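Thiazoline oxidase/subtilisin-like protease (Prochloron didemni, PDB 4H6X) probably cleaves patellamide precursor peptides and, as a transamidating subtilisin-like protease, closes them into macrocycles. Local coordinates at residues A52-V57 / C132-M137; I37-P42 / C111-T116; E15-L20 / L251-E256. One frame throughout, in Å; residues are numbered along the deposited sequence.

All three contacts reach the same parallel sheet. Contacts 1 and 2 are neighbours, their centres about 10 Å apart, because strands 133-138 and 34-39 lie side by side: Ile37 N probably bonds to Ile135 O at 2.8 Å, and Lys56 NZ makes a salt bridge of 2.6 Å to Asp41 OD1. Contact 2 holds Asp39, which with His109 and Ser274 has the geometry expected of a subtilisin catalytic triad; the side chain of Asn136 in contact 1 lies near this probable site without touching it. Contact 3 belongs to strand 249-253 at the other margin of the sheet; its centre is about 24 Å from that of contact 1, and its nearest atoms are about 7 Å from those of contact 2.

Contact 1 of 3, residues A52-V57 / C132-M137; sequences AEVSKV and CRVINM
The margin of the parallel sheet in this subtilisin-like fold is built here, where edge strand 53-56 runs beside strand 133-138 with Val54 level with Val134, Ser55 with Ile135 and Lys56 with Asn136. Four backbone bonds lace them: Val134 N gives to Glu53 O at 2.8 Å, almost straight (178°), Ser55 N to Val134 O, Asn136 N to Ser55 O, and Val57 N to Asn136 O at 2.9 Å. One water extends the ladder, accepting from Glu53 N and donating to Cys132 O. A second water lies between Val134 O and Ser55 OG, its proton sharing not settled; OG stands between backbone N and carbonyl carbon (chi1 62°), 3.8 Å from Ile135 CG1. On the Val54 face the two valines run alongside one another in the same sense, Val54 CG1 being 4.0 Å from Val134 CB. Val57 CG2 touches Ile135 CG2 at 3.8 Å. Glu53 OE1 rests on the aliphatic part of Arg133, 3.7 Å from its CD, yet stays 4.4 Å from NE, too far for a salt bridge; Arg133 NH1 bonds to Thr34 instead. Lys56 reaches away to Asp41, and in the buried amide of Asn136 OD1 faces the hydroxyl of Thr114 while ND2 bonds to Tyr44. The pairing therefore rests on main-chain bonds, water and thin apolar contact, while the stronger polar side-chain bonds tie the strands to other parts of the chain.

Contact 2 of 3, residues I37-P42 / C111-T116; sequences IIDGDP and CHVTST
Ile37 lays its CD1 methyl over Thr114, 3.6 Å from Thr114 OG1 and 4.0 Å from Thr114 CA. CG1 of Ile37 is anti to the carbonyl carbon and chi2 is extended (173°), carrying CD1 from the strand to the helix. The threonine hydroxyl it covers lies within bonding distance of both Ala110 O, one turn back in helix 101-118, and Asn136 OD1, which must share its one proton. The other branch of Ile37, CG2, approaches Val113 CG1 at 4.2 Å. Asp39 meets Val113 with its carboxylate: OD2 is 4.0 Å from CB of the valine, the two side chains set aslant. OD1 of Asp39 receives Gly40 N at 2.6 Å on its anti side, 29° out of the carboxylate plane, and OD2 bonds to His109 ND1, so the buried group is held against rotation. An alanine at Asp39 would probably leave His109 ND1 and Gly40 N without these carboxylate partners and open a gap beside Val113. Pro42 closes the contact: Cys111 SG lies 3.7 Å from Pro42 CA, and Pro42 CB packs on Cys111 CA at 4.1 Å. Strand and helix run nearly antiparallel, at 163°, with axes 9.9 Å apart. Segments 37-42 and 111-116 themselves meet by packing; the bond to His109 reaches the helix just before Cys111. An aspartate on a central strand of the parallel sheet, facing a helix that bears the partner histidine, is the layout of the subtilase active site, and Asp39 and His109 are probably two members of its catalytic triad.

Contact 3 of 3, residues E15-L20 / L251-E256; sequences ERIPGL and LAPGEE
Hydrogen bonding between the segments is done by Arg16, whose guanidinium holds a single main-chain oxygen, Glu255 O, end-on with two nitrogens. NH2 of Arg16 lies 2.8 Å from Glu255 O, in the carbonyl plane and on a lone pair; NH1 of Arg16 lies 2.9 Å from Glu255 O, in line with the C=O bond (176°). The oxygen sits close to the guanidinium plane, so the double grip also fixes the rotation of the group. A bend at chi3 (68°) brings NE of Arg16 round toward segment 251-256. Glu256 O is at the same edge, 3.7 Å from Arg16 NH1, and is bonded instead to Arg269. The carboxylate of Glu255 takes no part: OE1 accepts from Val231 N, and its opposite charge stands 5.6 Å from Arg16 NH2.

Apolar packing centres on Pro253. Its CB lies over one face of the guanidinium, 3.5 Å from Arg16 NH2, the arginine and proline side chains passing in opposite senses. Its CG meets Ile17 CG1 at 3.6 Å, and Ile17 CD1 also packs on CG, at 3.8 Å. The proline ring thus touches both: CB against the guanidinium, CG against Ile17.

Turn geometry shapes the first segment: Ile17 to Leu20 form a type II beta turn closed by Leu20 N on Ile17 O at 3.0 Å, with Gly19 as N-cap of helix 20-26.

The N-terminal loop is thereby laid against the end of edge strand 249-253. Ile17 touches Val279 and Ala252 touches Met280, both of helix 273-293, while Pro253 also packs on Phe329 and Ala252 pairs its backbone with neighbouring strand 224-229.

Contact 1 of 3, residues A52-V57 / C132-M137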
ATOM      1  N   ALA A  52       7.988 -13.635  -4.167  1.00 34.47           N
ATOM      2  CA  ALA A  52       7.270 -12.451  -4.638  1.00 32.07           C
ATOM      3  C   ALA A  52       7.962 -11.890  -5.875  1.00 32.79           C
ATOM      4  O   ALA A  52       9.189 -11.948  -5.993  1.00 33.29           O
ATOM      5  CB  ALA A  52       7.197 -11.393  -3.543  1.00 32.13           C
ATOM      6  N   GLU A  53       7.182 -11.377  -6.817  1.00 32.40           N
ATOM      7  CA  GLU A  53       7.758 -10.710  -7.973  1.00 33.24           C
ATOM      8  C   GLU A  53       8.086  -9.267  -7.588  1.00 30.82           C
ATOM      9  O   GLU A  53       7.405  -8.342  -8.024  1.00 28.34           O
ATOM     10  CB  GLU A  53       6.785 -10.739  -9.155  1.00 36.30           C
ATOM     11  CG  GLU A  53       7.157 -11.714 -10.254  1.00 45.77           C
ATOM     12  CD  GLU A  53       7.907 -11.031 -11.370  1.00 49.79           C
ATOM     13  OE1 GLU A  53       7.243 -10.449 -12.267  1.00 51.92           O
ATOM     14  OE2 GLU A  53       9.160 -11.076 -11.344  1.00 53.43           O
ATOM     15  N   VAL A  54       9.123  -9.088  -6.763  1.00 29.27           N
ATOM     16  CA  VAL A  54       9.541  -7.757  -6.310  1.00 28.38           C
ATOM     17  C   VAL A  54      10.887  -7.361  -6.905  1.00 29.08           C
ATOM     18  O   VAL A  54      11.760  -8.207  -7.082  1.00 27.03           O
ATOM     19  CB  VAL A  54       9.629  -7.650  -4.767  1.00 28.21           C
ATOM     20  CG1 VAL A  54       8.245  -7.665  -4.138  1.00 28.16           C
ATOM     21  CG2 VAL A  54      10.529  -8.732  -4.164  1.00 29.43           C
ATOM     22  N   SER A  55      11.066  -6.075  -7.194  1.00 27.53           N
ATOM     23  CA  SER A  55      12.391  -5.563  -7.579  1.00 28.57           C
ATOM     24  C   SER A  55      12.488  -4.086  -7.213  1.00 27.81           C
ATOM     25  O   SER A  55      11.458  -3.408  -7.093  1.00 26.88           O
ATOM     26  CB  SER A  55      12.625  -5.739  -9.075  1.00 28.87           C
ATOM     27  OG  SER A  55      11.668  -4.991  -9.793  1.00 30.02           O
ATOM     28  N   LYS A  56      13.715  -3.601  -7.024  1.00 26.22           N
ATOM     29  CA  LYS A  56      13.936  -2.195  -6.688  1.00 28.73           C
ATOM     30  C   LYS A  56      14.455  -1.407  -7.877  1.00 29.28           C
ATOM     31  O   LYS A  56      15.359  -1.854  -8.574  1.00 29.72           O
ATOM     32  CB  LYS A  56      14.931  -2.039  -5.529  1.00 29.40           C
ATOM     33  CG  LYS A  56      14.487  -2.685  -4.232  1.00 30.26           C
ATOM     34  CD  LYS A  56      15.524  -2.475  -3.148  1.00 31.07           C
ATOM     35  CE  LYS A  56      15.329  -3.470  -2.021  1.00 33.51           C
ATOM     36  NZ  LYS A  56      16.195  -3.162  -0.841  1.00 30.96           N
ATOM     37  N   VAL A  57      13.884  -0.224  -8.084  1.00 26.85           N
ATOM     38  CA  VAL A  57      14.429   0.744  -9.008  1.00 27.45           C
ATOM     39  C   VAL A  57      14.672   2.021  -8.204  1.00 28.52           C
ATOM     40  O   VAL A  57      13.722   2.704  -7.827  1.00 27.25           O
ATOM     41  CB  VAL A  57      13.485   0.987 -10.221  1.00 27.61           C
ATOM     42  CG1 VAL A  57      14.003   2.132 -11.088  1.00 27.85           C
ATOM     43  CG2 VAL A  57      13.348  -0.285 -11.059  1.00 25.58           C
ATOM     44  N   CYS A 132       0.876 -10.262  -7.993  1.00 29.17           N
ATOM     45  CA  CYS A 132       1.176  -9.093  -8.835  1.00 29.42           C
ATOM     46  C   CYS A 132       2.653  -8.779  -8.832  1.00 29.67           C
ATOM     47  O   CYS A 132       3.381  -9.195  -7.915  1.00 29.34           O
ATOM     48  CB  CYS A 132       0.392  -7.867  -8.359  1.00 29.47           C
ATOM     49  SG  CYS A 132      -1.390  -8.054  -8.593  1.00 29.95           S
ATOM     50  N   ARG A 133       3.092  -8.047  -9.856  1.00 28.86           N
ATOM     51  CA  ARG A 133       4.476  -7.585  -9.968  1.00 29.05           C
ATOM     52  C   ARG A 133       4.609  -6.292  -9.167  1.00 29.23           C
ATOM     53  O   ARG A 133       3.782  -5.379  -9.293  1.00 29.01           O
ATOM     54  CB  ARG A 133       4.828  -7.341 -11.441  1.00 32.56           C
ATOM     55  CG  ARG A 133       6.259  -6.891 -11.724  1.00 35.02           C
ATOM     56  CD  ARG A 133       6.539  -6.944 -13.221  1.00 38.72           C
ATOM     57  NE  ARG A 133       7.774  -6.251 -13.581  1.00 43.43           N
ATOM     58  CZ  ARG A 133       7.830  -5.054 -14.162  1.00 44.80           C
ATOM     59  NH1 ARG A 133       6.715  -4.398 -14.473  1.00 47.64           N
ATOM     60  NH2 ARG A 133       9.007  -4.512 -14.447  1.00 46.24           N
ATOM     61  N   VAL A 134       5.629  -6.224  -8.316  1.00 26.86           N
ATOM     62  CA  VAL A 134       5.833  -5.029  -7.507  1.00 26.46           C
ATOM     63  C   VAL A 134       7.223  -4.463  -7.752  1.00 25.50           C
ATOM     64  O   VAL A 134       8.216  -5.208  -7.721  1.00 23.74           O
ATOM     65  CB  VAL A 134       5.637  -5.307  -6.001  1.00 26.89           C
ATOM     66  CG1 VAL A 134       6.166  -4.137  -5.173  1.00 26.58           C
ATOM     67  CG2 VAL A 134       4.165  -5.572  -5.686  1.00 26.87           C
ATOM     68  N   ILE A 135       7.272  -3.158  -8.024  1.00 23.80           N
ATOM     69  CA  ILE A 135       8.534  -2.407  -8.083  1.00 23.34           C
ATOM     70  C   ILE A 135       8.567  -1.411  -6.929  1.00 24.78           C
ATOM     71  O   ILE A 135       7.705  -0.528  -6.830  1.00 24.49           O
ATOM     72  CB  ILE A 135       8.701  -1.642  -9.416  1.00 24.14           C
ATOM     73  CG1 ILE A 135       8.762  -2.632 -10.593  1.00 24.55           C
ATOM     74  CG2 ILE A 135       9.947  -0.727  -9.380  1.00 23.96           C
ATOM     75  CD1 ILE A 135       8.656  -1.986 -11.975  1.00 25.50           C
ATOM     76  N   ASN A 136       9.536  -1.583  -6.035  1.00 23.51           N
ATOM     77  CA  ASN A 136       9.816  -0.573  -5.029  1.00 23.76           C
ATOM     78  C   ASN A 136      10.734   0.503  -5.603  1.00 22.06           C
ATOM     79  O   ASN A 136      11.763   0.191  -6.209  1.00 23.95           O
ATOM     80  CB  ASN A 136      10.445  -1.211  -3.787  1.00 23.59           C
ATOM     81  CG  ASN A 136       9.417  -1.890  -2.890  1.00 25.84           C
ATOM     82  OD1 ASN A 136       8.702  -1.228  -2.128  1.00 27.28           O
ATOM     83  ND2 ASN A 136       9.360  -3.206  -2.953  1.00 23.27           N
ATOM     84  N   MET A 137      10.363   1.765  -5.421  1.00 22.57           N
ATOM     85  CA  MET A 137      11.229   2.880  -5.810  1.00 21.95           C
ATOM     86  C   MET A 137      11.626   3.650  -4.542  1.00 23.01           C
ATOM     87  O   MET A 137      10.952   4.623  -4.158  1.00 21.86           O
ATOM     88  CB  MET A 137      10.515   3.795  -6.809  1.00 22.75           C
ATOM     89  CG  MET A 137      11.412   4.874  -7.412  1.00 22.55           C
ATOM     90  SD  MET A 137      10.511   6.106  -8.390  1.00 24.86           S
ATOM     91  CE  MET A 137       9.798   5.054  -9.642  1.00 20.88           C
TER
HETATM   92  O   HOH W   1       4.496 -11.431  -6.815  1.00 27.06           O
HETATM   93  O   HOH W   2       9.297  -6.423  -9.940  1.00 28.32           O

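Contact 2 of 3, residues I37-P42 / C111-T116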
ATOM      1  N   ILE A  37       5.746   1.239  -5.867  1.00 22.11           N
ATOM      2  CA  ILE A  37       5.622   1.758  -4.518  1.00 21.83           C
ATOM      3  C   ILE A  37       6.680   2.825  -4.281  1.00 22.73           C
ATOM      4  O   ILE A  37       7.895   2.536  -4.255  1.00 22.92           O
ATOM      5  CB  ILE A  37       5.757   0.621  -3.472  1.00 21.86           C
ATOM      6  CG1 ILE A  37       4.645  -0.425  -3.683  1.00 22.55           C
ATOM      7  CG2 ILE A  37       5.722   1.165  -2.050  1.00 20.13           C
ATOM      8  CD1 ILE A  37       4.808  -1.667  -2.805  1.00 21.62           C
ATOM      9  N   ILE A  38       6.203   4.054  -4.131  1.00 22.04           N
ATOM     10  CA  ILE A  38       7.047   5.195  -3.826  1.00 22.47           C
ATOM     11  C   ILE A  38       7.070   5.361  -2.313  1.00 23.66           C
ATOM     12  O   ILE A  38       6.112   5.869  -1.695  1.00 23.61           O
ATOM     13  CB  ILE A  38       6.570   6.471  -4.572  1.00 21.52           C
ATOM     14  CG1 ILE A  38       6.589   6.220  -6.093  1.00 21.04           C
ATOM     15  CG2 ILE A  38       7.405   7.684  -4.154  1.00 21.66           C
ATOM     16  CD1 ILE A  38       6.004   7.354  -6.937  1.00 21.10           C
ATOM     17  N   ASP A  39       8.170   4.913  -1.702  1.00 23.90           N
ATOM     18  CA  ASP A  39       8.259   4.853  -0.241  1.00 24.56           C
ATOM     19  C   ASP A  39       9.741   4.688   0.092  1.00 25.20           C
ATOM     20  O   ASP A  39      10.594   5.042  -0.727  1.00 24.67           O
ATOM     21  CB  ASP A  39       7.424   3.659   0.274  1.00 25.64           C
ATOM     22  CG  ASP A  39       7.055   3.767   1.762  1.00 29.35           C
ATOM     23  OD1 ASP A  39       7.788   4.406   2.556  1.00 31.74           O
ATOM     24  OD2 ASP A  39       6.037   3.155   2.149  1.00 29.28           O
ATOM     25  N   GLY A  40      10.051   4.153   1.268  1.00 24.91           N
ATOM     26  CA  GLY A  40      11.451   3.859   1.640  1.00 24.65           C
ATOM     27  C   GLY A  40      11.987   2.588   1.000  1.00 24.75           C
ATOM     28  O   GLY A  40      11.415   2.055   0.036  1.00 23.05           O
ATOM     29  N   ASP A  41      13.092   2.099   1.555  1.00 24.52           N
ATOM     30  CA  ASP A  41      13.803   0.947   1.040  1.00 26.08           C
ATOM     31  C   ASP A  41      13.462  -0.288   1.892  1.00 26.43           C
ATOM     32  O   ASP A  41      13.908  -0.391   3.033  1.00 26.18           O
ATOM     33  CB  ASP A  41      15.316   1.229   1.067  1.00 26.76           C
ATOM     34  CG  ASP A  41      16.129   0.172   0.350  1.00 28.83           C
ATOM     35  OD1 ASP A  41      15.548  -0.753  -0.233  1.00 27.48           O
ATOM     36  OD2 ASP A  41      17.372   0.268   0.364  1.00 30.12           O
ATOM     37  N   PRO A  42      12.680  -1.227   1.331  1.00 26.49           N
ATOM     38  CA  PRO A  42      12.235  -2.410   2.054  1.00 26.42           C
ATOM     39  C   PRO A  42      13.311  -3.494   2.105  1.00 26.78           C
ATOM     40  O   PRO A  42      14.274  -3.472   1.327  1.00 26.36           O
ATOM     41  CB  PRO A  42      11.059  -2.900   1.207  1.00 25.94           C
ATOM     42  CG  PRO A  42      11.477  -2.564  -0.171  1.00 25.90           C
ATOM     43  CD  PRO A  42      12.189  -1.232  -0.058  1.00 25.63           C
ATOM     44  N   CYS A 111       8.782  -1.585   4.360  1.00 26.39           N
ATOM     45  CA  CYS A 111       8.703  -3.044   4.582  1.00 26.27           C
ATOM     46  C   CYS A 111       7.277  -3.460   4.856  1.00 24.65           C
ATOM     47  O   CYS A 111       6.814  -4.473   4.345  1.00 25.34           O
ATOM     48  CB  CYS A 111       9.554  -3.511   5.761  1.00 28.00           C
ATOM     49  SG  CYS A 111      11.333  -3.436   5.501  1.00 34.07           S
ATOM     50  N   HIS A 112       6.618  -2.684   5.707  1.00 23.75           N
ATOM     51  CA  HIS A 112       5.267  -2.966   6.136  1.00 25.30           C
ATOM     52  C   HIS A 112       4.305  -2.872   4.947  1.00 24.27           C
ATOM     53  O   HIS A 112       3.573  -3.820   4.657  1.00 24.45           O
ATOM     54  CB  HIS A 112       4.846  -1.982   7.230  1.00 25.34           C
ATOM     55  CG  HIS A 112       3.776  -2.508   8.127  1.00 29.76           C
ATOM     56  ND1 HIS A 112       2.438  -2.440   7.808  1.00 29.45           N
ATOM     57  CD2 HIS A 112       3.845  -3.126   9.335  1.00 31.42           C
ATOM     58  CE1 HIS A 112       1.726  -2.982   8.781  1.00 32.15           C
ATOM     59  NE2 HIS A 112       2.555  -3.403   9.722  1.00 32.46           N
ATOM     60  N   VAL A 113       4.309  -1.717   4.289  1.00 23.14           N
ATOM     61  CA  VAL A 113       3.433  -1.452   3.134  1.00 24.50           C
ATOM     62  C   VAL A 113       3.629  -2.507   2.047  1.00 23.58           C
ATOM     63  O   VAL A 113       2.668  -3.064   1.567  1.00 24.24           O
ATOM     64  CB  VAL A 113       3.665  -0.015   2.592  1.00 25.03           C
ATOM     65  CG1 VAL A 113       3.175   0.144   1.155  1.00 27.12           C
ATOM     66  CG2 VAL A 113       2.970   0.977   3.501  1.00 25.93           C
ATOM     67  N   THR A 114       4.878  -2.811   1.705  1.00 23.00           N
ATOM     68  CA  THR A 114       5.160  -3.758   0.627  1.00 24.01           C
ATOM     69  C   THR A 114       4.667  -5.169   0.977  1.00 25.06           C
ATOM     70  O   THR A 114       4.072  -5.848   0.134  1.00 24.87           O
ATOM     71  CB  THR A 114       6.656  -3.754   0.257  1.00 23.96           C
ATOM     72  OG1 THR A 114       7.058  -2.411  -0.069  1.00 24.27           O
ATOM     73  CG2 THR A 114       6.928  -4.654  -0.924  1.00 24.32           C
ATOM     74  N   SER A 115       4.901  -5.591   2.219  1.00 24.00           N
ATOM     75  CA  SER A 115       4.418  -6.899   2.688  1.00 24.89           C
ATOM     76  C   SER A 115       2.883  -6.981   2.689  1.00 24.85           C
ATOM     77  O   SER A 115       2.307  -8.032   2.376  1.00 25.24           O
ATOM     78  CB  SER A 115       4.998  -7.231   4.077  1.00 24.47           C
ATOM     79  OG  SER A 115       4.412  -6.422   5.102  1.00 24.89           O
ATOM     80  N   THR A 116       2.224  -5.874   3.027  1.00 24.96           N
ATOM     81  CA  THR A 116       0.745  -5.812   3.005  1.00 27.94           C
ATOM     82  C   THR A 116       0.186  -6.051   1.601  1.00 26.77           C
ATOM     83  O   THR A 116      -0.882  -6.652   1.420  1.00 25.60           O
ATOM     84  CB  THR A 116       0.241  -4.461   3.563  1.00 30.05           C
ATOM     85  OG1 THR A 116       0.557  -4.402   4.961  1.00 35.03           O
ATOM     86  CG2 THR A 116      -1.279  -4.300   3.392  1.00 34.53           C
TER

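Contact 3 of 3, residues E15-L20 / L251-E256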
ATOM      1  N   GLU A  15     -12.326 -11.173   7.698  1.00 41.46           N
ATOM      2  CA  GLU A  15     -13.477 -10.837   8.524  1.00 44.84           C
ATOM      3  C   GLU A  15     -13.755  -9.344   8.557  1.00 41.85           C
ATOM      4  O   GLU A  15     -14.895  -8.930   8.743  1.00 43.28           O
ATOM      5  CB  GLU A  15     -13.320 -11.395   9.947  1.00 49.14           C
ATOM      6  CG  GLU A  15     -13.392 -12.918  10.022  1.00 56.29           C
ATOM      7  CD  GLU A  15     -14.652 -13.484   9.380  1.00 60.77           C
ATOM      8  OE1 GLU A  15     -15.765 -13.028   9.727  1.00 64.06           O
ATOM      9  OE2 GLU A  15     -14.533 -14.392   8.525  1.00 64.46           O
ATOM     10  N   ARG A  16     -12.718  -8.538   8.355  1.00 37.39           N
ATOM     11  CA  ARG A  16     -12.875  -7.089   8.380  1.00 34.09           C
ATOM     12  C   ARG A  16     -13.262  -6.527   7.012  1.00 32.42           C
ATOM     13  O   ARG A  16     -13.696  -5.384   6.916  1.00 31.22           O
ATOM     14  CB  ARG A  16     -11.599  -6.425   8.912  1.00 34.60           C
ATOM     15  CG  ARG A  16     -11.359  -6.687  10.396  1.00 35.93           C
ATOM     16  CD  ARG A  16      -9.957  -6.282  10.848  1.00 37.52           C
ATOM     17  NE  ARG A  16      -9.746  -4.830  10.820  1.00 37.42           N
ATOM     18  CZ  ARG A  16      -8.609  -4.223  11.165  1.00 35.80           C
ATOM     19  NH1 ARG A  16      -7.556  -4.930  11.564  1.00 32.41           N
ATOM     20  NH2 ARG A  16      -8.529  -2.898  11.111  1.00 33.31           N
ATOM     21  N   ILE A  17     -13.083  -7.326   5.960  1.00 31.11           N
ATOM     22  CA  ILE A  17     -13.368  -6.880   4.587  1.00 32.21           C
ATOM     23  C   ILE A  17     -14.296  -7.856   3.870  1.00 31.04           C
ATOM     24  O   ILE A  17     -13.842  -8.816   3.245  1.00 31.05           O
ATOM     25  CB  ILE A  17     -12.085  -6.631   3.747  1.00 31.02           C
ATOM     26  CG1 ILE A  17     -11.128  -5.690   4.499  1.00 32.05           C
ATOM     27  CG2 ILE A  17     -12.445  -6.023   2.403  1.00 31.59           C
ATOM     28  CD1 ILE A  17      -9.770  -5.512   3.841  1.00 30.64           C
ATOM     29  N   PRO A  18     -15.615  -7.600   3.946  1.00 33.75           N
ATOM     30  CA  PRO A  18     -16.585  -8.416   3.215  1.00 33.77           C
ATOM     31  C   PRO A  18     -16.177  -8.575   1.749  1.00 33.49           C
ATOM     32  O   PRO A  18     -15.809  -7.596   1.106  1.00 35.51           O
ATOM     33  CB  PRO A  18     -17.880  -7.593   3.341  1.00 35.01           C
ATOM     34  CG  PRO A  18     -17.721  -6.866   4.637  1.00 35.35           C
ATOM     35  CD  PRO A  18     -16.262  -6.479   4.652  1.00 33.20           C
ATOM     36  N   GLY A  19     -16.202  -9.800   1.234  1.00 31.49           N
ATOM     37  CA  GLY A  19     -15.876 -10.046  -0.170  1.00 31.31           C
ATOM     38  C   GLY A  19     -14.411 -10.362  -0.444  1.00 30.48           C
ATOM     39  O   GLY A  19     -14.072 -10.838  -1.537  1.00 30.16           O
ATOM     40  N   LEU A  20     -13.536 -10.114   0.535  1.00 30.87           N
ATOM     41  CA  LEU A  20     -12.097 -10.332   0.322  1.00 31.04           C
ATOM     42  C   LEU A  20     -11.789 -11.802   0.062  1.00 32.91           C
ATOM     43  O   LEU A  20     -11.095 -12.137  -0.909  1.00 31.58           O
ATOM     44  CB  LEU A  20     -11.248  -9.792   1.488  1.00 30.05           C
ATOM     45  CG  LEU A  20      -9.732 -10.029   1.367  1.00 31.29           C
ATOM     46  CD1 LEU A  20      -9.140  -9.307   0.158  1.00 31.60           C
ATOM     47  CD2 LEU A  20      -8.998  -9.642   2.646  1.00 31.82           C
ATOM     48  N   LEU A 251     -12.738   4.543   2.744  1.00 31.90           N
ATOM     49  CA  LEU A 251     -12.282   4.054   4.033  1.00 33.35           C
ATOM     50  C   LEU A 251     -11.920   2.587   3.925  1.00 32.35           C
ATOM     51  O   LEU A 251     -12.623   1.821   3.264  1.00 31.23           O
ATOM     52  CB  LEU A 251     -13.386   4.196   5.081  1.00 37.48           C
ATOM     53  CG  LEU A 251     -13.401   5.317   6.117  1.00 41.25           C
ATOM     54  CD1 LEU A 251     -14.250   4.852   7.299  1.00 46.17           C
ATOM     55  CD2 LEU A 251     -12.007   5.672   6.604  1.00 42.08           C
ATOM     56  N   ALA A 252     -10.826   2.194   4.576  1.00 31.38           N
ATOM     57  CA  ALA A 252     -10.444   0.787   4.647  1.00 28.73           C
ATOM     58  C   ALA A 252      -9.818   0.493   6.025  1.00 29.83           C
ATOM     59  O   ALA A 252      -9.449   1.429   6.738  1.00 29.05           O
ATOM     60  CB  ALA A 252      -9.484   0.458   3.519  1.00 28.40           C
ATOM     61  N   PRO A 253      -9.731  -0.795   6.425  1.00 30.33           N
ATOM     62  CA  PRO A 253      -9.055  -1.101   7.691  1.00 31.36           C
ATOM     63  C   PRO A 253      -7.666  -0.447   7.757  1.00 31.37           C
ATOM     64  O   PRO A 253      -6.821  -0.682   6.879  1.00 30.15           O
ATOM     65  CB  PRO A 253      -8.902  -2.627   7.652  1.00 30.85           C
ATOM     66  CG  PRO A 253      -9.996  -3.097   6.750  1.00 29.64           C
ATOM     67  CD  PRO A 253     -10.131  -2.023   5.709  1.00 30.59           C
ATOM     68  N   GLY A 254      -7.457   0.383   8.773  1.00 31.73           N
ATOM     69  CA  GLY A 254      -6.159   1.024   9.008  1.00 34.82           C
ATOM     70  C   GLY A 254      -5.597   0.799  10.405  1.00 35.54           C
ATOM     71  O   GLY A 254      -4.507   1.278  10.730  1.00 36.10           O
ATOM     72  N   GLU A 255      -6.338   0.070  11.235  1.00 36.29           N
ATOM     73  CA  GLU A 255      -5.925  -0.170  12.608  1.00 37.11           C
ATOM     74  C   GLU A 255      -5.438  -1.606  12.801  1.00 35.72           C
ATOM     75  O   GLU A 255      -6.111  -2.555  12.413  1.00 35.70           O
ATOM     76  CB  GLU A 255      -7.075   0.160  13.564  1.00 40.67           C
ATOM     77  CG  GLU A 255      -6.739   0.019  15.039  1.00 44.95           C
ATOM     78  CD  GLU A 255      -7.837   0.547  15.950  1.00 51.08           C
ATOM     79  OE1 GLU A 255      -9.024   0.493  15.570  1.00 49.24           O
ATOM     80  OE2 GLU A 255      -7.505   1.012  17.062  1.00 56.27           O
ATOM     81  N   GLU A 256      -4.260  -1.757  13.405  1.00 35.90           N
ATOM     82  CA  GLU A 256      -3.731  -3.086  13.743  1.00 36.89           C
ATOM     83  C   GLU A 256      -3.593  -3.973  12.511  1.00 34.99           C
ATOM     84  O   GLU A 256      -4.028  -5.136  12.488  1.00 34.25           O
ATOM     85  CB  GLU A 256      -4.584  -3.767  14.819  1.00 38.66           C
ATOM     86  CG  GLU A 256      -4.508  -3.098  16.183  1.00 42.18           C
ATOM     87  CD  GLU A 256      -3.210  -3.412  16.894  1.00 44.48           C
ATOM     88  OE1 GLU A 256      -2.858  -4.610  16.975  1.00 47.49           O
ATOM     89  OE2 GLU A 256      -2.539  -2.466  17.367  1.00 47.52           O
TER